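Local coordinates for enterotoxin type A (Staphylococcus aureus, PDB 1DYQ), which acts as a superantigen, binding unprocessed to MHC class II, with the help of zinc, and to T-cell receptors, and causes staphylococcal food poisoning, at residues F59-Y65 / A91-Y95; V139-K145 / Q159-Y163; K148-V153 / N217-S222; V180-I185 / N196-F200. The protein carries 3 engineered substitutions. All blocks are in the same frame, centred on the assembly; numbering follows the deposited sequence.

Contact 1 of 4, residues F59-Y65 / A91-Y95. Engineered in segment 91-95: Ala-93 (natural residue Tyr). With SO4 (sulfate ion), chain C.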
loop_
_atom_site.group_PDB
_atom_site.type_symbol
_atom_site.label_atom_id
_atom_site.label_comp_id
_atom_site.label_asym_id
_atom_site.label_seq_id
_atom_site.Cartn_x
_atom_site.Cartn_y
_atom_site.Cartn_z
ATOM N N PHE A 59 8.150 -5.423 17.649
ATOM C CA PHE A 59 9.405 -4.754 17.345
ATOM C C PHE A 59 10.437 -5.014 18.460
ATOM O O PHE A 59 10.137 -4.736 19.619
ATOM C CB PHE A 59 9.196 -3.247 17.236
ATOM C CG PHE A 59 8.253 -2.833 16.141
ATOM C CD1 PHE A 59 8.705 -2.831 14.831
ATOM C CD2 PHE A 59 6.970 -2.421 16.411
ATOM C CE1 PHE A 59 7.851 -2.472 13.794
ATOM C CE2 PHE A 59 6.101 -2.077 15.382
ATOM C CZ PHE A 59 6.564 -2.078 14.077
ATOM N N THR A 60 11.609 -5.475 18.069
ATOM C CA THR A 60 12.648 -5.705 19.100
ATOM C C THR A 60 13.738 -4.669 19.015
ATOM O O THR A 60 14.540 -4.530 19.961
ATOM C CB THR A 60 13.249 -7.114 18.965
ATOM O OG1 THR A 60 13.771 -7.288 17.645
ATOM C CG2 THR A 60 12.195 -8.173 19.244
ATOM N N ASP A 61 13.841 -3.941 17.907
ATOM C CA ASP A 61 14.942 -2.981 17.764
ATOM C C ASP A 61 14.522 -1.682 17.137
ATOM O O ASP A 61 15.312 -0.987 16.504
ATOM N N HIS A 62 13.260 -1.287 17.380
ATOM C CA HIS A 62 12.779 -0.011 16.847
ATOM C C HIS A 62 13.028 1.113 17.835
ATOM O O HIS A 62 12.838 0.907 19.046
ATOM C CB HIS A 62 11.274 -0.132 16.513
ATOM C CG HIS A 62 10.854 1.045 15.668
ATOM N ND1 HIS A 62 10.594 2.281 16.166
ATOM C CD2 HIS A 62 10.705 1.121 14.316
ATOM C CE1 HIS A 62 10.269 3.108 15.174
ATOM N NE2 HIS A 62 10.333 2.415 14.045
ATOM N N SER A 63 13.402 2.290 17.353
ATOM C CA SER A 63 13.711 3.404 18.260
ATOM C C SER A 63 12.549 3.958 19.019
ATOM O O SER A 63 12.763 4.762 19.981
ATOM C CB SER A 63 14.433 4.496 17.455
ATOM O OG SER A 63 13.602 4.905 16.374
ATOM N N TRP A 64 11.309 3.607 18.743
ATOM C CA TRP A 64 10.173 4.051 19.526
ATOM C C TRP A 64 9.170 2.973 19.797
ATOM O O TRP A 64 8.633 2.839 20.910
ATOM C CB TRP A 64 9.480 5.279 18.891
ATOM C CG TRP A 64 8.539 5.934 19.880
ATOM C CD1 TRP A 64 7.188 5.928 19.866
ATOM C CD2 TRP A 64 8.932 6.664 21.048
ATOM N NE1 TRP A 64 6.687 6.608 20.960
ATOM C CE2 TRP A 64 7.756 7.093 21.681
ATOM C CE3 TRP A 64 10.171 7.011 21.609
ATOM C CZ2 TRP A 64 7.770 7.862 22.851
ATOM C CZ3 TRP A 64 10.178 7.772 22.766
ATOM C CH2 TRP A 64 8.990 8.184 23.375
ATOM N N TYR A 65 8.823 2.148 18.788
ATOM C CA TYR A 65 7.738 1.226 18.945
ATOM C C TYR A 65 8.156 -0.108 19.584
ATOM O O TYR A 65 9.188 -0.657 19.289
ATOM C CB TYR A 65 7.060 0.903 17.593
ATOM C CG TYR A 65 6.794 2.163 16.780
ATOM C CD1 TYR A 65 6.056 3.207 17.300
ATOM C CD2 TYR A 65 7.228 2.242 15.467
ATOM C CE1 TYR A 65 5.810 4.358 16.558
ATOM C CE2 TYR A 65 7.004 3.388 14.724
ATOM C CZ TYR A 65 6.294 4.434 15.277
ATOM O OH TYR A 65 6.077 5.587 14.534
ATOM N N ALA A 91 2.813 -0.676 5.512
ATOM C CA ALA A 91 3.595 0.442 6.055
ATOM C C ALA A 91 2.960 0.823 7.409
ATOM O O ALA A 91 1.777 1.108 7.468
ATOM C CB ALA A 91 3.418 1.653 5.105
ATOM N N TYR A 92 3.832 0.967 8.406
ATOM C CA TYR A 92 3.302 1.310 9.748
ATOM C C TYR A 92 3.827 2.651 10.211
ATOM O O TYR A 92 4.861 3.133 9.781
ATOM C CB TYR A 92 3.712 0.215 10.751
ATOM C CG TYR A 92 5.194 0.058 10.981
ATOM C CD1 TYR A 92 5.911 0.928 11.793
ATOM C CD2 TYR A 92 5.922 -0.936 10.316
ATOM C CE1 TYR A 92 7.265 0.828 11.951
ATOM C CE2 TYR A 92 7.292 -1.060 10.489
ATOM C CZ TYR A 92 7.966 -0.180 11.313
ATOM O OH TYR A 92 9.320 -0.295 11.469
ATOM N N ALA A 93 3.085 3.242 11.170
ATOM C CA ALA A 93 3.586 4.485 11.803
ATOM C C ALA A 93 2.660 4.783 12.997
ATOM O O ALA A 93 1.498 4.496 12.961
ATOM C CB ALA A 93 3.442 5.664 10.820
ATOM N N GLY A 94 3.248 5.475 14.002
ATOM C CA GLY A 94 2.418 5.923 15.112
ATOM C C GLY A 94 1.339 6.898 14.647
ATOM O O GLY A 94 0.266 6.962 15.185
ATOM N N TYR A 95 1.677 7.692 13.589
ATOM C CA TYR A 95 0.757 8.689 13.092
ATOM C C TYR A 95 -0.458 8.083 12.419
ATOM O O TYR A 95 -1.463 8.802 12.200
ATOM C CB TYR A 95 1.434 9.754 12.227
ATOM C CG TYR A 95 2.067 9.294 10.945
ATOM C CD1 TYR A 95 1.257 8.930 9.860
ATOM C CD2 TYR A 95 3.433 9.220 10.795
ATOM C CE1 TYR A 95 1.838 8.483 8.684
ATOM C CE2 TYR A 95 4.031 8.790 9.612
ATOM C CZ TYR A 95 3.191 8.417 8.567
ATOM O OH TYR A 95 3.754 7.974 7.395
HETATM S S SO4 C . 5.061 8.896 15.038
HETATM O O1 SO4 C . 6.084 9.876 14.687
HETATM O O2 SO4 C . 5.555 7.726 15.824
HETATM O O3 SO4 C . 4.473 8.292 13.725
HETATM O O4 SO4 C . 3.873 9.551 15.700
#
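Tyr-92, the residue most covered in this contact, projects from the 91-95 segment into a pocket made by three rings of the 59-65 loop. Phe-59 turns its edge to one face of the Tyr-92 ring in an edge-to-face pair, with centroids 4.7 Å apart, planes at 56° and Phe-59 CE1 lying 3.4 Å from Tyr-92 CZ. His-62 and Tyr-65 meet the rim of the same ring: CE2 of Tyr-65 is 3.8 Å from CE1 of Tyr-92, and CD2 of His-62 is 3.5 Å from OH of Tyr-92. Ala-106 and Leu-68, on strands 105-114 and 67-71, close the cluster from the barrel side. Tyr-65 also reaches past the cluster to the other backbone, where its OH accepts a hydrogen bond from Gly-94 N (2.9 Å) and donates one to sulfate O2 (2.6 Å). The sulfate, probably from the crystallisation liquor, takes a second bond from Tyr-95 N to its O3 (2.9 Å). Ala-93, an engineered replacement of tyrosine, points its CB away from the loop. Two loops of the OB-fold domain are thus joined by an aromatic cluster with a single direct hydrogen bond at its margin, so ring packing carries most of the contact.

Contact 2 of 4, residues V139-K145 / Q159-Y163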
loop_
_atom_site.group_PDB
_atom_site.type_symbol
_atom_site.label_atom_id
_atom_site.label_comp_id
_atom_site.label_asym_id
_atom_site.label_seq_id
_atom_site.Cartn_x
_atom_site.Cartn_y
_atom_site.Cartn_z
ATOM N N VAL A 139 9.481 -1.120 -18.146
ATOM C CA VAL A 139 9.614 -1.219 -16.680
ATOM C C VAL A 139 10.282 -2.564 -16.360
ATOM O O VAL A 139 9.791 -3.597 -16.812
ATOM C CB VAL A 139 8.240 -1.185 -15.981
ATOM C CG1 VAL A 139 8.450 -1.225 -14.456
ATOM C CG2 VAL A 139 7.438 0.034 -16.371
ATOM N N PRO A 140 11.376 -2.534 -15.630
ATOM C CA PRO A 140 12.070 -3.766 -15.250
ATOM C C PRO A 140 11.102 -4.782 -14.666
ATOM O O PRO A 140 10.309 -4.471 -13.773
ATOM C CB PRO A 140 13.089 -3.318 -14.235
ATOM C CG PRO A 140 13.296 -1.864 -14.472
ATOM C CD PRO A 140 11.976 -1.342 -15.001
ATOM N N LEU A 141 11.207 -6.039 -15.098
ATOM C CA LEU A 141 10.287 -7.077 -14.649
ATOM C C LEU A 141 10.360 -7.342 -13.163
ATOM O O LEU A 141 9.329 -7.749 -12.578
ATOM C CB LEU A 141 10.499 -8.359 -15.464
ATOM C CG LEU A 141 9.459 -9.460 -15.341
ATOM C CD1 LEU A 141 8.070 -8.975 -15.721
ATOM C CD2 LEU A 141 9.848 -10.669 -16.198
ATOM N N GLU A 142 11.465 -7.061 -12.483
ATOM C CA GLU A 142 11.576 -7.284 -11.063
ATOM C C GLU A 142 10.993 -6.143 -10.223
ATOM O O GLU A 142 11.158 -6.195 -8.996
ATOM C CB GLU A 142 13.028 -7.456 -10.600
ATOM C CG GLU A 142 14.035 -7.897 -11.598
ATOM C CD GLU A 142 14.412 -6.849 -12.629
ATOM O OE1 GLU A 142 14.998 -5.808 -12.262
ATOM O OE2 GLU A 142 14.105 -7.083 -13.820
ATOM N N THR A 143 10.454 -5.109 -10.829
ATOM C CA THR A 143 9.989 -3.941 -10.088
ATOM C C THR A 143 8.948 -4.269 -9.029
ATOM O O THR A 143 9.046 -3.767 -7.900
ATOM C CB THR A 143 9.405 -2.885 -11.058
ATOM O OG1 THR A 143 10.450 -2.520 -11.991
ATOM C CG2 THR A 143 8.959 -1.665 -10.310
ATOM N N VAL A 144 7.933 -5.023 -9.374
ATOM C CA VAL A 144 6.919 -5.470 -8.403
ATOM C C VAL A 144 6.937 -6.984 -8.356
ATOM O O VAL A 144 6.834 -7.631 -9.419
ATOM C CB VAL A 144 5.528 -4.961 -8.750
ATOM C CG1 VAL A 144 4.477 -5.532 -7.799
ATOM C CG2 VAL A 144 5.499 -3.432 -8.708
ATOM N N LYS A 145 7.102 -7.579 -7.184
ATOM C CA LYS A 145 7.176 -9.029 -7.095
ATOM C C LYS A 145 6.466 -9.509 -5.832
ATOM O O LYS A 145 6.401 -8.745 -4.845
ATOM C CB LYS A 145 8.643 -9.498 -7.031
ATOM C CG LYS A 145 9.405 -8.859 -5.899
ATOM C CD LYS A 145 10.812 -9.292 -5.726
ATOM C CE LYS A 145 11.689 -9.018 -6.926
ATOM N NZ LYS A 145 11.261 -9.842 -8.099
ATOM N N GLN A 159 5.086 -1.234 -3.686
ATOM C CA GLN A 159 6.230 -1.493 -4.549
ATOM C C GLN A 159 6.123 -0.642 -5.825
ATOM O O GLN A 159 7.155 -0.051 -6.193
ATOM C CB GLN A 159 6.366 -2.952 -4.926
ATOM C CG GLN A 159 6.709 -3.891 -3.766
ATOM C CD GLN A 159 6.691 -5.343 -4.298
ATOM O OE1 GLN A 159 7.623 -5.720 -4.996
ATOM N NE2 GLN A 159 5.677 -6.067 -3.909
ATOM N N ALA A 160 4.937 -0.556 -6.374
ATOM C CA ALA A 160 4.795 0.220 -7.639
ATOM C C ALA A 160 5.063 1.685 -7.438
ATOM O O ALA A 160 5.863 2.292 -8.168
ATOM C CB ALA A 160 3.413 -0.004 -8.237
ATOM N N ARG A 161 4.490 2.280 -6.362
ATOM C CA ARG A 161 4.712 3.708 -6.156
ATOM C C ARG A 161 6.099 4.044 -5.722
ATOM O O ARG A 161 6.590 5.142 -6.042
ATOM C CB ARG A 161 3.655 4.274 -5.182
ATOM C CG ARG A 161 2.235 4.036 -5.657
ATOM C CD ARG A 161 1.295 5.085 -5.056
ATOM N NE ARG A 161 -0.045 4.601 -4.969
ATOM C CZ ARG A 161 -1.131 5.283 -4.609
ATOM N NH1 ARG A 161 -1.059 6.587 -4.379
ATOM N NH2 ARG A 161 -2.292 4.656 -4.470
ATOM N N ARG A 162 6.853 3.140 -5.078
ATOM C CA ARG A 162 8.232 3.404 -4.727
ATOM C C ARG A 162 9.073 3.571 -6.022
ATOM O O ARG A 162 9.799 4.532 -6.137
ATOM C CB ARG A 162 8.865 2.300 -3.887
ATOM C CG ARG A 162 10.329 2.565 -3.542
ATOM C CD ARG A 162 10.858 1.497 -2.559
ATOM N NE ARG A 162 10.279 1.777 -1.246
ATOM C CZ ARG A 162 10.669 2.729 -0.425
ATOM N NH1 ARG A 162 11.685 3.517 -0.700
ATOM N NH2 ARG A 162 9.970 2.923 0.705
ATOM N N TYR A 163 8.738 2.709 -6.988
ATOM C CA TYR A 163 9.416 2.827 -8.310
ATOM C C TYR A 163 8.980 4.101 -9.003
ATOM O O TYR A 163 9.866 4.778 -9.608
ATOM C CB TYR A 163 9.048 1.594 -9.148
ATOM C CG TYR A 163 9.518 1.727 -10.606
ATOM C CD1 TYR A 163 10.839 1.564 -10.930
ATOM C CD2 TYR A 163 8.580 2.048 -11.572
ATOM C CE1 TYR A 163 11.255 1.700 -12.261
ATOM C CE2 TYR A 163 9.003 2.213 -12.905
ATOM C CZ TYR A 163 10.317 2.024 -13.209
ATOM O OH TYR A 163 10.725 2.148 -14.538
HETATM O O HOH W 1 10.206 -4.815 -4.902
HETATM O O HOH W 2 9.632 -1.319 -6.402
#
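The 139-145 segment is irregular and passes alongside one face of helix 153-168, coming closest where the CA atoms of Val-144 and Gln-159 are 5.6 Å apart; one helical turn on, Thr-143 CA and Tyr-163 CA are 7.0 Å apart. A type I turn from Pro-140 to Thr-143 shapes the loop, closed by Thr-143 N to Pro-140 O (3.0 Å) and reinforced by Thr-143 OG1 to the same Pro-140 O (2.6 Å). Gln-159 then pairs with the backbone of Lys-145 as another strand would: Lys-145 N donates to Gln-159 OE1, and Gln-159 NE2 donates to Lys-145 O, both at 2.9 Å. This joins the central helix of the beta-grasp domain to the start of strand 145-148. Water 2 bridges Thr-143 O (2.9 Å) and Gln-159 O (2.8 Å). Further along, Thr-143 lies over one face of the Tyr-163 ring, its CG2 3.5 Å from Tyr-163 CG, while Val-139 CG1 approaches Tyr-163 CE2 at 3.8 Å. Deeper in, Val-144 CG2 packs 4.0 Å from Ala-160 CB.

Contact 3 of 4, residues K148-V153 / N217-S222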
loop_
_atom_site.group_PDB
_atom_site.type_symbol
_atom_site.label_atom_id
_atom_site.label_comp_id
_atom_site.label_asym_id
_atom_site.label_seq_id
_atom_site.Cartn_x
_atom_site.Cartn_y
_atom_site.Cartn_z
ATOM N N LYS A 148 3.346 -14.452 -2.816
ATOM C CA LYS A 148 2.032 -14.822 -2.362
ATOM C C LYS A 148 1.052 -15.124 -3.492
ATOM O O LYS A 148 0.946 -14.324 -4.435
ATOM C CB LYS A 148 1.429 -13.713 -1.475
ATOM C CG LYS A 148 2.279 -13.413 -0.244
ATOM C CD LYS A 148 1.635 -12.239 0.531
ATOM C CE LYS A 148 2.498 -11.936 1.760
ATOM N NZ LYS A 148 3.756 -11.248 1.429
ATOM N N LYS A 149 0.260 -16.156 -3.348
ATOM C CA LYS A 149 -0.821 -16.449 -4.309
ATOM C C LYS A 149 -1.933 -15.441 -4.160
ATOM O O LYS A 149 -2.483 -14.893 -5.105
ATOM C CB LYS A 149 -1.373 -17.866 -4.004
ATOM C CG LYS A 149 -0.306 -18.933 -4.238
ATOM C CD LYS A 149 -0.807 -20.309 -3.801
ATOM C CE LYS A 149 0.373 -21.289 -3.749
ATOM N NZ LYS A 149 -0.085 -22.614 -3.211
ATOM N N ASN A 150 -2.327 -15.221 -2.888
ATOM C CA ASN A 150 -3.298 -14.180 -2.544
ATOM C C ASN A 150 -2.538 -13.039 -1.874
ATOM O O ASN A 150 -1.812 -13.280 -0.887
ATOM C CB ASN A 150 -4.289 -14.803 -1.531
ATOM C CG ASN A 150 -5.095 -13.740 -0.827
ATOM O OD1 ASN A 150 -4.849 -13.434 0.341
ATOM N ND2 ASN A 150 -6.008 -13.127 -1.557
ATOM N N VAL A 151 -2.463 -11.883 -2.521
ATOM C CA VAL A 151 -1.605 -10.796 -2.086
ATOM C C VAL A 151 -2.426 -9.550 -1.805
ATOM O O VAL A 151 -3.432 -9.288 -2.456
ATOM C CB VAL A 151 -0.526 -10.493 -3.136
ATOM C CG1 VAL A 151 -1.163 -10.014 -4.457
ATOM C CG2 VAL A 151 0.492 -9.495 -2.647
ATOM N N THR A 152 -2.006 -8.746 -0.810
ATOM C CA THR A 152 -2.723 -7.497 -0.597
ATOM C C THR A 152 -2.411 -6.552 -1.798
ATOM O O THR A 152 -1.277 -6.515 -2.274
ATOM C CB THR A 152 -2.395 -6.773 0.694
ATOM O OG1 THR A 152 -1.061 -6.386 0.838
ATOM C CG2 THR A 152 -2.837 -7.649 1.900
ATOM N N VAL A 153 -3.419 -5.781 -2.125
ATOM C CA VAL A 153 -3.181 -4.650 -3.061
ATOM C C VAL A 153 -2.151 -3.721 -2.465
ATOM O O VAL A 153 -1.225 -3.251 -3.151
ATOM C CB VAL A 153 -4.458 -3.918 -3.414
ATOM C CG1 VAL A 153 -4.117 -2.634 -4.207
ATOM C CG2 VAL A 153 -5.390 -4.798 -4.244
ATOM N N ASN A 217 -8.104 -4.225 3.688
ATOM C CA ASN A 217 -7.280 -5.404 3.500
ATOM C C ASN A 217 -7.687 -6.171 2.241
ATOM O O ASN A 217 -7.730 -7.380 2.190
ATOM C CB ASN A 217 -7.353 -6.341 4.734
ATOM C CG ASN A 217 -6.112 -7.157 4.915
ATOM O OD1 ASN A 217 -5.243 -6.861 5.743
ATOM N ND2 ASN A 217 -5.911 -8.226 4.138
ATOM N N LYS A 218 -7.895 -5.368 1.154
ATOM C CA LYS A 218 -8.241 -6.020 -0.121
ATOM C C LYS A 218 -7.100 -6.926 -0.570
ATOM O O LYS A 218 -5.937 -6.500 -0.635
ATOM C CB LYS A 218 -8.511 -4.939 -1.177
ATOM C CG LYS A 218 -8.838 -5.497 -2.544
ATOM C CD LYS A 218 -10.209 -6.116 -2.618
ATOM C CE LYS A 218 -10.583 -6.308 -4.116
ATOM N NZ LYS A 218 -11.839 -7.098 -4.216
ATOM N N THR A 219 -7.446 -8.150 -0.960
ATOM C CA THR A 219 -6.465 -9.094 -1.469
ATOM C C THR A 219 -6.899 -9.532 -2.875
ATOM O O THR A 219 -8.088 -9.499 -3.163
ATOM C CB THR A 219 -6.389 -10.360 -0.581
ATOM O OG1 THR A 219 -5.246 -11.148 -0.907
ATOM C CG2 THR A 219 -7.630 -11.218 -0.796
ATOM N N ILE A 220 -5.909 -9.807 -3.690
ATOM C CA ILE A 220 -6.209 -10.300 -5.051
ATOM C C ILE A 220 -5.312 -11.473 -5.376
ATOM O O ILE A 220 -4.255 -11.708 -4.771
ATOM C CB ILE A 220 -6.032 -9.197 -6.108
ATOM C CG1 ILE A 220 -4.598 -8.731 -6.185
ATOM C CG2 ILE A 220 -7.039 -8.076 -5.934
ATOM C CD1 ILE A 220 -4.297 -7.605 -7.145
ATOM N N ASN A 221 -5.741 -12.263 -6.372
ATOM C CA ASN A 221 -4.939 -13.385 -6.850
ATOM C C ASN A 221 -3.829 -12.896 -7.787
ATOM O O ASN A 221 -4.121 -12.185 -8.752
ATOM C CB ASN A 221 -5.843 -14.375 -7.608
ATOM C CG ASN A 221 -5.136 -15.725 -7.717
ATOM O OD1 ASN A 221 -4.114 -15.853 -8.356
ATOM N ND2 ASN A 221 -5.667 -16.719 -7.005
ATOM N N SER A 222 -2.603 -13.291 -7.506
ATOM C CA SER A 222 -1.464 -12.779 -8.262
ATOM C C SER A 222 -1.305 -13.560 -9.570
ATOM O O SER A 222 -0.511 -13.148 -10.408
ATOM C CB SER A 222 -0.185 -12.843 -7.431
ATOM O OG SER A 222 0.095 -14.200 -7.083
#
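Ile-220 lies alongside Val-151 and Val-153, its CG1 4.1 Å from Val-151 CG1 and its CG2 4.0 Å from Val-153 CG2. Val-151 and Ile-220 form the antiparallel hydrogen-bonded pair at the middle of this short ladder: Val-151 N donates to Ile-220 O (2.9 Å) and Ile-220 N to Val-151 O (2.8 Å). The ladder is prolonged at both ends by Ser-222 N to Lys-149 O (2.9 Å) and Val-153 N to Lys-218 O (3.0 Å), while Ser-222 OG adds a bond to Lys-148 O (2.8 Å). The non-hydrogen-bonded pairs, Asn-150 with Asn-221 and Thr-152 with Thr-219, place their side chains on the sheet face opposite to Val-151 and Ile-220. There Thr-219 OG1 makes a weak bond to Val-151 O (3.0 Å). The strand axes, at 141°, are well short of exactly antiparallel. Strand 150-152 runs directly into helix 153-168, with Thr-152 as its N-cap: the threonine OG1 accepts from the backbone N of Glu-155, and the side chain of Glu-155 also forms a salt bridge with Lys-148. On the Asn-150 and Thr-152 side, Thr-113 of strand 105-114 packs against the ribbon. The arrangement is a two-stranded antiparallel ribbon leading into the central helix of the beta-grasp domain, placed where that domain meets the OB-fold domain.

Contact 4 of 4, residues V180-I185 / N196-F200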
loop_
_atom_site.group_PDB
_atom_site.type_symbol
_atom_site.label_atom_id
_atom_site.label_comp_id
_atom_site.label_asym_id
_atom_site.label_seq_id
_atom_site.Cartn_x
_atom_site.Cartn_y
_atom_site.Cartn_z
ATOM N N VAL A 180 5.086 14.707 -13.557
ATOM C CA VAL A 180 3.807 14.048 -13.688
ATOM C C VAL A 180 2.721 14.804 -12.911
ATOM O O VAL A 180 2.944 15.163 -11.757
ATOM C CB VAL A 180 3.895 12.604 -13.153
ATOM C CG1 VAL A 180 2.539 11.910 -13.167
ATOM C CG2 VAL A 180 4.913 11.800 -13.951
ATOM N N GLN A 181 1.637 15.125 -13.576
ATOM C CA GLN A 181 0.571 15.922 -13.026
ATOM C C GLN A 181 -0.700 15.151 -12.765
ATOM O O GLN A 181 -1.597 15.616 -12.065
ATOM C CB GLN A 181 0.274 17.155 -13.918
ATOM C CG GLN A 181 1.491 18.035 -14.168
ATOM C CD GLN A 181 2.039 18.681 -12.901
ATOM O OE1 GLN A 181 1.269 19.126 -12.063
ATOM N NE2 GLN A 181 3.354 18.681 -12.794
ATOM N N ARG A 182 -0.865 14.008 -13.454
ATOM C CA ARG A 182 -1.980 13.110 -13.240
ATOM C C ARG A 182 -1.472 11.658 -13.368
ATOM O O ARG A 182 -0.533 11.379 -14.079
ATOM C CB ARG A 182 -3.092 13.294 -14.283
ATOM C CG ARG A 182 -3.770 14.641 -14.281
ATOM C CD ARG A 182 -4.860 14.727 -15.351
ATOM N NE ARG A 182 -4.287 14.632 -16.689
ATOM C CZ ARG A 182 -4.845 13.972 -17.704
ATOM N NH1 ARG A 182 -5.979 13.319 -17.540
ATOM N NH2 ARG A 182 -4.249 13.960 -18.890
ATOM N N GLY A 183 -2.169 10.746 -12.673
ATOM C CA GLY A 183 -1.722 9.343 -12.776
ATOM C C GLY A 183 -2.732 8.370 -12.192
ATOM O O GLY A 183 -3.494 8.702 -11.288
ATOM N N LEU A 184 -2.803 7.206 -12.831
ATOM C CA LEU A 184 -3.732 6.140 -12.476
ATOM C C LEU A 184 -2.986 4.796 -12.423
ATOM O O LEU A 184 -2.097 4.527 -13.212
ATOM C CB LEU A 184 -4.799 6.026 -13.594
ATOM C CG LEU A 184 -5.713 4.795 -13.493
ATOM C CD1 LEU A 184 -6.658 4.935 -12.316
ATOM C CD2 LEU A 184 -6.542 4.681 -14.783
ATOM N N ILE A 185 -3.268 4.013 -11.364
ATOM C CA ILE A 185 -2.697 2.663 -11.283
ATOM C C ILE A 185 -3.836 1.647 -11.175
ATOM O O ILE A 185 -4.845 1.878 -10.525
ATOM C CB ILE A 185 -1.727 2.494 -10.107
ATOM C CG1 ILE A 185 -1.115 1.076 -10.102
ATOM C CG2 ILE A 185 -2.430 2.766 -8.780
ATOM C CD1 ILE A 185 0.179 1.006 -9.281
ATOM N N ASN A 196 -8.561 0.159 -8.904
ATOM C CA ASN A 196 -7.745 1.258 -9.473
ATOM C C ASN A 196 -7.705 2.411 -8.490
ATOM O O ASN A 196 -8.675 2.704 -7.810
ATOM C CB ASN A 196 -8.064 1.623 -10.855
ATOM C CG ASN A 196 -9.515 1.460 -11.241
ATOM O OD1 ASN A 196 -9.861 0.441 -11.866
ATOM N ND2 ASN A 196 -10.302 2.423 -10.846
ATOM N N TYR A 197 -6.554 3.071 -8.486
ATOM C CA TYR A 197 -6.378 4.208 -7.598
ATOM C C TYR A 197 -5.862 5.416 -8.402
ATOM O O TYR A 197 -4.943 5.246 -9.210
ATOM C CB TYR A 197 -5.319 3.931 -6.525
ATOM C CG TYR A 197 -5.687 2.871 -5.516
ATOM C CD1 TYR A 197 -6.919 2.845 -4.903
ATOM C CD2 TYR A 197 -4.732 1.938 -5.121
ATOM C CE1 TYR A 197 -7.242 1.847 -3.990
ATOM C CE2 TYR A 197 -5.021 0.962 -4.192
ATOM C CZ TYR A 197 -6.271 0.944 -3.610
ATOM O OH TYR A 197 -6.590 -0.035 -2.697
ATOM N N ASP A 198 -6.407 6.550 -8.079
ATOM C CA ASP A 198 -5.855 7.830 -8.628
ATOM C C ASP A 198 -4.633 8.165 -7.805
ATOM O O ASP A 198 -4.681 8.268 -6.573
ATOM C CB ASP A 198 -6.965 8.867 -8.551
ATOM C CG ASP A 198 -6.528 10.260 -8.983
ATOM O OD1 ASP A 198 -5.334 10.484 -9.081
ATOM O OD2 ASP A 198 -7.447 11.081 -9.227
ATOM N N LEU A 199 -3.469 8.311 -8.460
ATOM C CA LEU A 199 -2.224 8.532 -7.744
ATOM C C LEU A 199 -2.213 9.876 -7.033
ATOM O O LEU A 199 -1.362 10.027 -6.141
ATOM C CB LEU A 199 -1.026 8.399 -8.697
ATOM C CG LEU A 199 -0.837 7.009 -9.309
ATOM C CD1 LEU A 199 0.278 7.052 -10.383
ATOM C CD2 LEU A 199 -0.423 5.998 -8.242
ATOM N N PHE A 200 -3.055 10.805 -7.415
ATOM C CA PHE A 200 -3.184 12.103 -6.764
ATOM C C PHE A 200 -4.568 12.325 -6.196
ATOM O O PHE A 200 -4.991 13.462 -5.936
ATOM C CB PHE A 200 -2.850 13.232 -7.767
ATOM C CG PHE A 200 -1.437 13.183 -8.240
ATOM C CD1 PHE A 200 -0.397 13.634 -7.427
ATOM C CD2 PHE A 200 -1.084 12.615 -9.462
ATOM C CE1 PHE A 200 0.901 13.613 -7.839
ATOM C CE2 PHE A 200 0.225 12.589 -9.887
ATOM C CZ PHE A 200 1.236 13.085 -9.077
HETATM O O HOH W 3 -4.191 11.920 -11.038
#
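The Phe-200 ring meets mostly backbone: CD2 is 3.9 Å from both Arg-182 CA and Gly-183 N, the latter at the ring's edge, and CZ is 3.8 Å from Val-180 O. Beside it, Leu-199 fills the space next to Gly-183, where a CB would clash with Leu-199 CD1. From Gly-183 onward the backbones pair regularly: Leu-199 N donates to Gly-183 O (2.9 Å), Ile-185 N to Tyr-197 O (3.0 Å) and Tyr-197 N to Ile-185 O (2.9 Å). As the second strand ends, Asp-198 OD1 accepts from Phe-200 N (2.8 Å) in an Asx turn; water 3 links Asp-198 OD1 (2.7 Å) with Gly-183 N (2.9 Å). Ile-185 CG2 sits 3.8 Å from both Tyr-197 CB and Leu-199 CD2, on the side covered by helix 153-168. On the other edge of strand 182-188, Gln-181 and Arg-182 both face Tyr-232 in a classic beta bulge. The contact is an antiparallel beta hairpin within the beta-grasp sheet, whose strand 182-188 continues to the zinc ligand His-188.

Overall arrangement
From the N terminus, contact 1 comes first and closes entirely within the OB-fold domain, joining the loop after strand 52-55 to the one after strand 86-91. The other three belong to the beta-grasp domain. Contact 2 opens at 139-145 and crosses contact 3: segment 148-153 lies between the two halves of contact 2 and leads into the helix bearing 159-163, whereas its partner 217-222 follows much later. Contact 4, a short hairpin closure, falls wholly within the long span between the segments of contact 3. Helix 153-168 connects all three: Ala-160 CB meets Ile-185 CD1 at 3.5 Å, and Val-153 CG1 meets Tyr-197 CE2 at 3.7 Å.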